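Local atomic coordinates of putative xylanase (Bacteroides fragilis, PDB entry 2P1G), a protein that is of unknown function but may be a hydrolase acting on glycosidic bonds, perhaps those of xylan. Residues F16-Y21 with G212-V216. Numbering follows the deposited sequence.
Sequences FVDTPY and GKVVV
The peptide plane that ends in Phe-16 O is set against the side chain of Val-214, whose CB comes within 3.2 Å of that oxygen and whose two methyls flank it. From one face of the same carbonyl plane Thr-19 OG1 (2.9 Å) and Thr-19 N both bond to Phe-16 O; two donors thus grip the carbonyl oxygen of buried Phe-16, and the branched Val-214 packs on it. The phenyl ring itself leads away from the strand and meets Phe-46 of helix 43-54 edge-to-face. The backbone sets Tyr-21 CB 3.6 Å from Gly-212 C, and chi1 of -176° carries the ring on toward Ser-209 and Ala-207.

Residues 16-19 form a type II beta turn, whose third position takes positive phi; glycine or asparagine usually fills it, and Asp-18 accepts it here (84°). The chain then meets strand 213-216 in a single beta bridge, Pro-20 with Lys-213, along the edge opposite strand 201-208. Asp-18 N gives Val-214 O a 2.8 Å bond, and Val-214 N returns one of 2.8 Å to Thr-19 O in the carbonyl plane. Pro-20 needs no N-H, because Thr-19 O and Tyr-21 N on either side make the strand-facing bonds, the latter reaching Gly-212 O (2.9 Å) from above its carbonyl plane. Positive phi (74°) suits Gly-212. The extended Lys-213 chain lies alongside exposed Asp-18, NZ 3.7 Å from OD1 in a long salt bridge.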
loop_
_atom_site.group_PDB
_atom_site.type_symbol
_atom_site.label_atom_id
_atom_site.label_comp_id
_atom_site.label_asym_id
_atom_site.label_seq_id
_atom_site.Cartn_x
_atom_site.Cartn_y
_atom_site.Cartn_z
ATOM N N PHE A 16 -5.417 -3.696 -14.937
ATOM C CA PHE A 16 -4.564 -2.518 -14.966
ATOM C C PHE A 16 -3.225 -2.772 -15.644
ATOM O O PHE A 16 -2.408 -1.856 -15.746
ATOM C CB PHE A 16 -4.280 -2.036 -13.544
ATOM C CG PHE A 16 -5.403 -1.270 -12.937
ATOM C CD1 PHE A 16 -5.440 0.119 -13.027
ATOM C CD2 PHE A 16 -6.412 -1.931 -12.249
ATOM C CE1 PHE A 16 -6.486 0.840 -12.463
ATOM C CE2 PHE A 16 -7.475 -1.196 -11.665
ATOM C CZ PHE A 16 -7.494 0.171 -11.765
ATOM N N VAL A 17 -2.981 -3.999 -16.082
ATOM C CA VAL A 17 -1.654 -4.307 -16.640
ATOM C C VAL A 17 -1.347 -3.341 -17.802
ATOM O O VAL A 17 -2.179 -3.137 -18.685
ATOM C CB VAL A 17 -1.510 -5.813 -17.007
ATOM C CG1 VAL A 17 -0.270 -6.087 -17.885
ATOM C CG2 VAL A 17 -1.425 -6.654 -15.732
ATOM N N ASP A 18 -0.154 -2.744 -17.758
ATOM C CA ASP A 18 0.338 -1.802 -18.768
ATOM C C ASP A 18 -0.119 -0.361 -18.564
ATOM O O ASP A 18 0.308 0.522 -19.299
ATOM C CB ASP A 18 0.018 -2.264 -20.196
ATOM C CG ASP A 18 0.787 -3.500 -20.592
ATOM O OD1 ASP A 18 1.943 -3.670 -20.131
ATOM O OD2 ASP A 18 0.224 -4.296 -21.366
ATOM N N THR A 19 -0.968 -0.116 -17.569
ATOM C CA THR A 19 -1.329 1.263 -17.189
ATOM C C THR A 19 -0.064 1.990 -16.745
ATOM O O THR A 19 0.705 1.455 -15.945
ATOM C CB THR A 19 -2.367 1.287 -16.037
ATOM O OG1 THR A 19 -3.570 0.652 -16.466
ATOM C CG2 THR A 19 -2.690 2.728 -15.592
ATOM N N PRO A 20 0.191 3.187 -17.302
ATOM C CA PRO A 20 1.409 3.919 -16.977
ATOM C C PRO A 20 1.520 4.253 -15.500
ATOM O O PRO A 20 0.516 4.530 -14.860
ATOM C CB PRO A 20 1.269 5.221 -17.781
ATOM C CG PRO A 20 0.303 4.897 -18.876
ATOM C CD PRO A 20 -0.634 3.880 -18.313
ATOM N N TYR A 21 2.743 4.215 -14.987
ATOM C CA TYR A 21 3.056 4.709 -13.660
ATOM C C TYR A 21 3.247 6.219 -13.691
ATOM O O TYR A 21 3.873 6.756 -14.610
ATOM C CB TYR A 21 4.331 4.051 -13.165
ATOM C CG TYR A 21 4.713 4.419 -11.759
ATOM C CD1 TYR A 21 4.487 3.534 -10.718
ATOM C CD2 TYR A 21 5.321 5.648 -11.465
ATOM C CE1 TYR A 21 4.827 3.852 -9.447
ATOM C CE2 TYR A 21 5.670 5.975 -10.161
ATOM C CZ TYR A 21 5.421 5.060 -9.169
ATOM O OH TYR A 21 5.754 5.334 -7.863
ATOM N N GLY A 212 7.920 1.640 -15.457
ATOM C CA GLY A 212 7.073 2.766 -15.836
ATOM C C GLY A 212 5.618 2.419 -16.061
ATOM O O GLY A 212 4.891 3.167 -16.715
ATOM N N LYS A 213 5.184 1.272 -15.539
ATOM C CA LYS A 213 3.805 0.839 -15.718
ATOM C C LYS A 213 3.462 -0.298 -14.761
ATOM O O LYS A 213 4.355 -0.858 -14.110
ATOM C CB LYS A 213 3.563 0.373 -17.160
ATOM C CG LYS A 213 4.364 -0.875 -17.538
ATOM C CD LYS A 213 4.473 -0.996 -19.060
ATOM C CE LYS A 213 5.199 -2.273 -19.464
ATOM N NZ LYS A 213 5.322 -2.387 -20.966
ATOM N N VAL A 214 2.172 -0.632 -14.698
ATOM C CA VAL A 214 1.691 -1.800 -13.923
ATOM C C VAL A 214 2.128 -3.068 -14.645
ATOM O O VAL A 214 1.852 -3.228 -15.835
ATOM C CB VAL A 214 0.154 -1.821 -13.764
ATOM C CG1 VAL A 214 -0.320 -3.124 -13.057
ATOM C CG2 VAL A 214 -0.317 -0.597 -12.981
ATOM N N VAL A 215 2.815 -3.958 -13.921
ATOM C CA VAL A 215 3.318 -5.218 -14.502
ATOM C C VAL A 215 3.159 -6.392 -13.541
ATOM O O VAL A 215 3.087 -6.215 -12.327
ATOM C CB VAL A 215 4.843 -5.119 -14.842
ATOM C CG1 VAL A 215 5.105 -4.003 -15.845
ATOM C CG2 VAL A 215 5.671 -4.914 -13.570
ATOM N N VAL A 216 3.110 -7.600 -14.101
ATOM C CA VAL A 216 3.378 -8.798 -13.314
ATOM C C VAL A 216 4.912 -8.904 -13.320
ATOM O O VAL A 216 5.535 -9.060 -14.395
ATOM C CB VAL A 216 2.711 -10.031 -13.942
ATOM C CG1 VAL A 216 3.073 -11.316 -13.184
ATOM C CG2 VAL A 216 1.186 -9.853 -13.974
#